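Local coordinates for protein D-glyceraldehyde dehydrogenase (NADP(+)) (Thermoplasma acidophilum, PDB 5IZD) that oxidises D-glyceraldehyde to glycerate with NADP(+) in the non-phosphorylated Entner-Doudoroff pathway, working as a homotetrameric aldehyde dehydrogenase, at residues V20-G32 with L353-P365. Numbering follows the deposited sequence.
Sequences VDKYSPVTGQVIG and LSGPYRNGYFFLP
V26 and G360 bring the two backbones to 4.4 Å between CA atoms, and beside them Y361 N donates to P25 O at 3.0 Å, nearly straight at 162°. The case illustrates how one backbone bond is supplemented by CA-H...O contacts and a bridging water: Y357 CA meets V26 O almost straight on, G360 CA reaches it more bent, and T27 CA lies 3.5 Å from P356 O. The ring of Y361 reaches along the turn, with CD2 3.6 Å from P25 CA and OH near G28 CA and Y23 CB. A water 2.6 Å from Y361 OH donates to G28 O, tying the phenol end to the turn. With chi1 at 173°, V26 CG1 is swung away from its own amide N and lies alongside the Y357 ring, 3.4 Å from CE1; Y357 OH is hydrogen-bonded to D312 OD2. The F362 ring turns its edge to V26 O. S24 OG accepts from V26 N (ST turn) and T27 N (ST motif), and T27 OG1 from Q29 N, a second ST turn. Thus a beta-hairpin connection, between strands 19-23 and 30-35 of the N-terminal four-stranded sheet, docks on the loop between edge strand 343-346 and strand 366-369 of the seven-stranded sheet in this aldehyde dehydrogenase fold.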
ATOM      1  N   VAL A  20       3.817 -42.452  21.473  1.00 42.43           N
ATOM      2  CA  VAL A  20       2.578 -42.111  22.143  1.00 41.81           C
ATOM      3  C   VAL A  20       1.402 -42.615  21.300  1.00 41.12           C
ATOM      4  O   VAL A  20       1.432 -42.523  20.062  1.00 40.45           O
ATOM      5  CB  VAL A  20       2.464 -40.580  22.263  1.00 41.63           C
ATOM      6  CG1 VAL A  20       1.216 -40.164  23.031  1.00 41.69           C
ATOM      7  CG2 VAL A  20       3.713 -39.988  22.920  1.00 41.85           C
ATOM      8  N   ASP A  21       0.380 -43.166  21.963  1.00 40.62           N
ATOM      9  CA  ASP A  21      -0.788 -43.651  21.248  1.00 40.16           C
ATOM     10  C   ASP A  21      -1.714 -42.529  20.759  1.00 38.55           C
ATOM     11  O   ASP A  21      -1.926 -41.553  21.442  1.00 37.67           O
ATOM     12  CB  ASP A  21      -1.609 -44.610  22.139  1.00 41.09           C
ATOM     13  CG  ASP A  21      -0.878 -45.883  22.454  1.00 42.62           C
ATOM     14  OD1 ASP A  21       0.045 -46.242  21.682  1.00 43.24           O
ATOM     15  OD2 ASP A  21      -1.244 -46.554  23.455  1.00 43.72           O
ATOM     16  N   LYS A  22      -2.300 -42.751  19.591  1.00 37.83           N
ATOM     17  CA  LYS A  22      -3.405 -41.943  19.052  1.00 36.67           C
ATOM     18  C   LYS A  22      -4.700 -42.758  19.108  1.00 36.45           C
ATOM     19  O   LYS A  22      -4.744 -43.890  18.592  1.00 36.79           O
ATOM     20  CB  LYS A  22      -3.094 -41.564  17.602  1.00 36.51           C
ATOM     21  CG  LYS A  22      -4.290 -41.192  16.725  1.00 36.22           C
ATOM     22  CD  LYS A  22      -4.918 -39.938  17.195  1.00 35.61           C
ATOM     23  CE  LYS A  22      -6.160 -39.664  16.365  1.00 35.52           C
ATOM     24  NZ  LYS A  22      -7.014 -38.633  17.056  1.00 35.01           N
ATOM     25  N   TYR A  23      -5.715 -42.192  19.743  1.00 35.45           N
ATOM     26  CA  TYR A  23      -7.091 -42.710  19.828  1.00 35.44           C
ATOM     27  C   TYR A  23      -8.041 -42.199  18.770  1.00 34.72           C
ATOM     28  O   TYR A  23      -8.010 -40.981  18.404  1.00 33.99           O
ATOM     29  CB  TYR A  23      -7.700 -42.334  21.191  1.00 35.55           C
ATOM     30  CG  TYR A  23      -7.091 -43.134  22.303  1.00 36.47           C
ATOM     31  CD1 TYR A  23      -5.871 -42.778  22.874  1.00 36.66           C
ATOM     32  CD2 TYR A  23      -7.711 -44.316  22.739  1.00 37.28           C
ATOM     33  CE1 TYR A  23      -5.293 -43.577  23.891  1.00 37.56           C
ATOM     34  CE2 TYR A  23      -7.166 -45.067  23.748  1.00 38.12           C
ATOM     35  CZ  TYR A  23      -5.962 -44.671  24.308  1.00 38.28           C
ATOM     36  OH  TYR A  23      -5.422 -45.461  25.265  1.00 39.95           O
ATOM     37  N   SER A  24      -8.890 -43.104  18.280  1.00 34.80           N
ATOM     38  CA  SER A  24     -10.027 -42.747  17.418  1.00 34.37           C
ATOM     39  C   SER A  24     -11.135 -42.088  18.235  1.00 33.90           C
ATOM     40  O   SER A  24     -11.586 -42.659  19.220  1.00 34.26           O
ATOM     41  CB  SER A  24     -10.631 -43.978  16.748  1.00 34.95           C
ATOM     42  OG  SER A  24     -11.895 -43.680  16.158  1.00 34.81           O
ATOM     43  N   PRO A  25     -11.627 -40.936  17.789  1.00 33.19           N
ATOM     44  CA  PRO A  25     -12.770 -40.364  18.523  1.00 33.01           C
ATOM     45  C   PRO A  25     -14.097 -41.013  18.176  1.00 33.31           C
ATOM     46  O   PRO A  25     -15.080 -40.757  18.844  1.00 33.26           O
ATOM     47  CB  PRO A  25     -12.765 -38.875  18.091  1.00 32.13           C
ATOM     48  CG  PRO A  25     -12.168 -38.884  16.770  1.00 32.07           C
ATOM     49  CD  PRO A  25     -11.088 -39.957  16.824  1.00 32.62           C
ATOM     50  N   VAL A  26     -14.094 -41.831  17.126  1.00 33.73           N
ATOM     51  CA  VAL A  26     -15.283 -42.520  16.645  1.00 34.17           C
ATOM     52  C   VAL A  26     -15.495 -43.799  17.417  1.00 34.89           C
ATOM     53  O   VAL A  26     -16.620 -44.113  17.736  1.00 35.10           O
ATOM     54  CB  VAL A  26     -15.154 -42.778  15.111  1.00 34.28           C
ATOM     55  CG1 VAL A  26     -16.270 -43.625  14.562  1.00 34.80           C
ATOM     56  CG2 VAL A  26     -15.104 -41.457  14.352  1.00 33.63           C
ATOM     57  N   THR A  27     -14.413 -44.538  17.670  1.00 35.44           N
ATOM     58  CA  THR A  27     -14.454 -45.832  18.353  1.00 36.40           C
ATOM     59  C   THR A  27     -13.840 -45.865  19.769  1.00 36.66           C
ATOM     60  O   THR A  27     -14.088 -46.795  20.525  1.00 37.03           O
ATOM     61  CB  THR A  27     -13.696 -46.915  17.545  1.00 37.02           C
ATOM     62  OG1 THR A  27     -12.300 -46.632  17.596  1.00 36.98           O
ATOM     63  CG2 THR A  27     -14.117 -46.905  16.077  1.00 37.03           C
ATOM     64  N   GLY A  28     -13.005 -44.873  20.097  1.00 36.41           N
ATOM     65  CA  GLY A  28     -12.311 -44.814  21.364  1.00 36.69           C
ATOM     66  C   GLY A  28     -11.147 -45.762  21.489  1.00 37.62           C
ATOM     67  O   GLY A  28     -10.651 -45.912  22.590  1.00 38.09           O
ATOM     68  N   GLN A  29     -10.754 -46.451  20.409  1.00 38.31           N
ATOM     69  CA  GLN A  29      -9.667 -47.433  20.431  1.00 39.34           C
ATOM     70  C   GLN A  29      -8.414 -46.800  19.836  1.00 39.17           C
ATOM     71  O   GLN A  29      -8.485 -45.827  19.072  1.00 38.07           O
ATOM     72  CB  GLN A  29     -10.008 -48.667  19.592  1.00 40.40           C
ATOM     73  CG  GLN A  29     -11.279 -49.403  19.998  1.00 41.16           C
ATOM     74  CD  GLN A  29     -11.411 -49.619  21.521  1.00 42.16           C
ATOM     75  OE1 GLN A  29     -10.585 -50.252  22.143  1.00 42.98           O
ATOM     76  NE2 GLN A  29     -12.473 -49.066  22.118  1.00 42.77           N
ATOM     77  N   VAL A  30      -7.281 -47.377  20.187  1.00 39.64           N
ATOM     78  CA  VAL A  30      -6.036 -46.957  19.647  1.00 40.00           C
ATOM     79  C   VAL A  30      -5.972 -47.253  18.150  1.00 39.97           C
ATOM     80  O   VAL A  30      -6.244 -48.356  17.775  1.00 40.63           O
ATOM     81  CB  VAL A  30      -4.894 -47.631  20.405  1.00 40.99           C
ATOM     82  CG1 VAL A  30      -3.606 -47.335  19.686  1.00 41.25           C
ATOM     83  CG2 VAL A  30      -4.814 -47.042  21.822  1.00 40.96           C
ATOM     84  N   ILE A  31      -5.571 -46.302  17.316  1.00 39.09           N
ATOM     85  CA  ILE A  31      -5.472 -46.522  15.863  1.00 39.59           C
ATOM     86  C   ILE A  31      -4.104 -46.180  15.232  1.00 39.99           C
ATOM     87  O   ILE A  31      -3.907 -46.341  14.030  1.00 40.22           O
ATOM     88  CB  ILE A  31      -6.600 -45.759  15.071  1.00 39.15           C
ATOM     89  CG1 ILE A  31      -6.438 -44.246  15.237  1.00 38.50           C
ATOM     90  CG2 ILE A  31      -8.000 -46.330  15.411  1.00 39.26           C
ATOM     91  CD1 ILE A  31      -7.302 -43.388  14.311  1.00 38.19           C
ATOM     92  N   GLY A  32      -3.159 -45.667  16.016  1.00 40.37           N
ATOM     93  CA  GLY A  32      -1.863 -45.252  15.497  1.00 40.60           C
ATOM     94  C   GLY A  32      -0.938 -44.845  16.620  1.00 40.98           C
ATOM     95  O   GLY A  32      -1.315 -44.900  17.787  1.00 41.04           O
ATOM     96  N   LEU A 353     -25.558 -44.917  21.239  1.00 39.60           N
ATOM     97  CA  LEU A 353     -25.244 -45.536  19.952  1.00 40.16           C
ATOM     98  C   LEU A 353     -24.727 -46.907  20.197  1.00 41.17           C
ATOM     99  O   LEU A 353     -24.085 -47.120  21.252  1.00 41.41           O
ATOM    100  CB  LEU A 353     -24.139 -44.730  19.278  1.00 39.35           C
ATOM    101  CG  LEU A 353     -24.455 -43.279  19.072  1.00 38.93           C
ATOM    102  CD1 LEU A 353     -23.233 -42.506  18.600  1.00 38.08           C
ATOM    103  CD2 LEU A 353     -25.626 -43.155  18.084  1.00 39.35           C
ATOM    104  N   SER A 354     -25.001 -47.853  19.286  1.00 42.46           N
ATOM    105  CA  SER A 354     -24.482 -49.221  19.435  1.00 43.67           C
ATOM    106  C   SER A 354     -23.212 -49.438  18.627  1.00 43.79           C
ATOM    107  O   SER A 354     -22.698 -48.499  18.009  1.00 43.04           O
ATOM    108  CB  SER A 354     -25.556 -50.276  19.136  1.00 45.19           C
ATOM    109  OG  SER A 354     -25.927 -50.273  17.781  1.00 45.95           O
ATOM    110  N   GLY A 355     -22.626 -50.634  18.718  1.00 44.71           N
ATOM    111  CA  GLY A 355     -21.443 -50.950  17.917  1.00 45.34           C
ATOM    112  C   GLY A 355     -20.220 -50.255  18.484  1.00 45.54           C
ATOM    113  O   GLY A 355     -20.190 -49.968  19.668  1.00 45.48           O
ATOM    114  N   PRO A 356     -19.182 -50.000  17.651  1.00 46.31           N
ATOM    115  CA  PRO A 356     -17.997 -49.277  18.119  1.00 45.69           C
ATOM    116  C   PRO A 356     -18.228 -47.848  18.579  1.00 44.57           C
ATOM    117  O   PRO A 356     -17.455 -47.396  19.415  1.00 44.08           O
ATOM    118  CB  PRO A 356     -17.094 -49.290  16.904  1.00 45.79           C
ATOM    119  CG  PRO A 356     -17.343 -50.615  16.334  1.00 46.61           C
ATOM    120  CD  PRO A 356     -18.811 -50.915  16.551  1.00 47.18           C
ATOM    121  N   TYR A 357     -19.295 -47.203  18.082  1.00 43.84           N
ATOM    122  CA  TYR A 357     -19.626 -45.803  18.383  1.00 43.39           C
ATOM    123  C   TYR A 357     -19.926 -45.569  19.867  1.00 42.40           C
ATOM    124  O   TYR A 357     -19.741 -44.439  20.390  1.00 41.38           O
ATOM    125  CB  TYR A 357     -20.761 -45.245  17.454  1.00 44.26           C
ATOM    126  CG  TYR A 357     -20.486 -45.552  15.994  1.00 45.82           C
ATOM    127  CD1 TYR A 357     -19.626 -44.760  15.256  1.00 46.33           C
ATOM    128  CD2 TYR A 357     -21.036 -46.698  15.374  1.00 47.70           C
ATOM    129  CE1 TYR A 357     -19.308 -45.081  13.953  1.00 47.21           C
ATOM    130  CE2 TYR A 357     -20.732 -47.025  14.061  1.00 48.56           C
ATOM    131  CZ  TYR A 357     -19.864 -46.210  13.357  1.00 47.82           C
ATOM    132  OH  TYR A 357     -19.545 -46.505  12.065  1.00 47.78           O
ATOM    133  N   ARG A 358     -20.314 -46.640  20.564  1.00 42.76           N
ATOM    134  CA  ARG A 358     -20.631 -46.553  21.986  1.00 42.51           C
ATOM    135  C   ARG A 358     -19.462 -46.083  22.824  1.00 40.97           C
ATOM    136  O   ARG A 358     -19.666 -45.478  23.854  1.00 40.50           O
ATOM    137  CB  ARG A 358     -21.152 -47.869  22.522  1.00 44.13           C
ATOM    138  CG  ARG A 358     -20.145 -48.901  23.049  1.00 45.94           C
ATOM    139  CD  ARG A 358     -20.899 -50.236  23.268  1.00 48.05           C
ATOM    140  NE  ARG A 358     -19.997 -51.272  23.767  1.00 50.63           N
ATOM    141  CZ  ARG A 358     -19.038 -51.852  23.033  1.00 52.76           C
ATOM    142  NH1 ARG A 358     -18.241 -52.779  23.562  1.00 54.56           N
ATOM    143  NH2 ARG A 358     -18.857 -51.527  21.747  1.00 53.58           N
ATOM    144  N   ASN A 359     -18.250 -46.368  22.358  1.00 39.78           N
ATOM    145  CA  ASN A 359     -17.037 -45.933  23.022  1.00 39.02           C
ATOM    146  C   ASN A 359     -16.418 -44.690  22.439  1.00 37.48           C
ATOM    147  O   ASN A 359     -15.374 -44.275  22.895  1.00 37.28           O
ATOM    148  CB  ASN A 359     -16.038 -47.124  23.019  1.00 39.71           C
ATOM    149  CG  ASN A 359     -16.534 -48.265  23.828  1.00 40.76           C
ATOM    150  OD1 ASN A 359     -16.535 -49.420  23.387  1.00 42.08           O
ATOM    151  ND2 ASN A 359     -16.945 -47.979  25.026  1.00 40.94           N
ATOM    152  N   GLY A 360     -17.052 -44.107  21.424  1.00 36.30           N
ATOM    153  CA  GLY A 360     -16.605 -42.851  20.842  1.00 35.33           C
ATOM    154  C   GLY A 360     -17.052 -41.667  21.698  1.00 34.42           C
ATOM    155  O   GLY A 360     -17.788 -41.840  22.620  1.00 34.35           O
ATOM    156  N   TYR A 361     -16.500 -40.512  21.425  1.00 33.59           N
ATOM    157  CA  TYR A 361     -16.724 -39.285  22.243  1.00 33.18           C
ATOM    158  C   TYR A 361     -17.768 -38.341  21.676  1.00 32.49           C
ATOM    159  O   TYR A 361     -17.543 -37.142  21.513  1.00 32.03           O
ATOM    160  CB  TYR A 361     -15.404 -38.540  22.479  1.00 33.06           C
ATOM    161  CG  TYR A 361     -14.227 -39.477  22.734  1.00 33.71           C
ATOM    162  CD1 TYR A 361     -14.253 -40.422  23.736  1.00 34.43           C
ATOM    163  CD2 TYR A 361     -13.097 -39.384  21.959  1.00 33.75           C
ATOM    164  CE1 TYR A 361     -13.166 -41.268  23.967  1.00 35.05           C
ATOM    165  CE2 TYR A 361     -12.017 -40.234  22.156  1.00 34.20           C
ATOM    166  CZ  TYR A 361     -12.038 -41.151  23.150  1.00 34.90           C
ATOM    167  OH  TYR A 361     -10.917 -41.967  23.269  1.00 35.43           O
ATOM    168  N   PHE A 362     -18.950 -38.883  21.457  1.00 32.47           N
ATOM    169  CA  PHE A 362     -20.068 -38.161  20.878  1.00 32.01           C
ATOM    170  C   PHE A 362     -20.791 -37.408  21.964  1.00 31.97           C
ATOM    171  O   PHE A 362     -20.863 -37.847  23.099  1.00 32.08           O
ATOM    172  CB  PHE A 362     -21.023 -39.142  20.198  1.00 32.40           C
ATOM    173  CG  PHE A 362     -20.435 -39.806  18.993  1.00 32.39           C
ATOM    174  CD1 PHE A 362     -20.458 -39.166  17.749  1.00 32.00           C
ATOM    175  CD2 PHE A 362     -19.797 -41.050  19.095  1.00 32.76           C
ATOM    176  CE1 PHE A 362     -19.902 -39.760  16.633  1.00 32.09           C
ATOM    177  CE2 PHE A 362     -19.221 -41.627  17.964  1.00 32.82           C
ATOM    178  CZ  PHE A 362     -19.295 -40.986  16.722  1.00 32.47           C
ATOM    179  N   PHE A 363     -21.335 -36.237  21.616  1.00 31.69           N
ATOM    180  CA  PHE A 363     -22.191 -35.483  22.521  1.00 31.92           C
ATOM    181  C   PHE A 363     -23.342 -34.864  21.692  1.00 32.07           C
ATOM    182  O   PHE A 363     -23.124 -34.385  20.593  1.00 31.74           O
ATOM    183  CB  PHE A 363     -21.388 -34.391  23.244  1.00 31.54           C
ATOM    184  CG  PHE A 363     -22.009 -33.943  24.519  1.00 31.79           C
ATOM    185  CD1 PHE A 363     -21.752 -34.632  25.704  1.00 32.17           C
ATOM    186  CD2 PHE A 363     -22.915 -32.923  24.541  1.00 31.77           C
ATOM    187  CE1 PHE A 363     -22.347 -34.281  26.891  1.00 32.45           C
ATOM    188  CE2 PHE A 363     -23.526 -32.549  25.739  1.00 32.12           C
ATOM    189  CZ  PHE A 363     -23.238 -33.242  26.916  1.00 32.46           C
ATOM    190  N   LEU A 364     -24.552 -34.879  22.230  1.00 32.63           N
ATOM    191  CA  LEU A 364     -25.702 -34.345  21.516  1.00 32.86           C
ATOM    192  C   LEU A 364     -25.692 -32.832  21.392  1.00 32.59           C
ATOM    193  O   LEU A 364     -25.212 -32.139  22.304  1.00 32.55           O
ATOM    194  CB  LEU A 364     -27.008 -34.751  22.226  1.00 33.51           C
ATOM    195  CG  LEU A 364     -27.395 -36.254  22.244  1.00 34.02           C
ATOM    196  CD1 LEU A 364     -28.548 -36.510  23.197  1.00 34.54           C
ATOM    197  CD2 LEU A 364     -27.793 -36.652  20.821  1.00 34.15           C
ATOM    198  N   PRO A 365     -26.261 -32.298  20.284  1.00 32.59           N
ATOM    199  CA  PRO A 365     -26.591 -30.878  20.247  1.00 32.39           C
ATOM    200  C   PRO A 365     -27.377 -30.433  21.494  1.00 32.77           C
ATOM    201  O   PRO A 365     -28.374 -31.079  21.886  1.00 33.34           O
ATOM    202  CB  PRO A 365     -27.478 -30.772  18.993  1.00 32.60           C
ATOM    203  CG  PRO A 365     -26.949 -31.824  18.103  1.00 32.51           C
ATOM    204  CD  PRO A 365     -26.716 -32.979  19.055  1.00 32.75           C
TER
HETATM  205  O   HOH W   1     -11.521 -44.164  24.496  1.00 42.65           O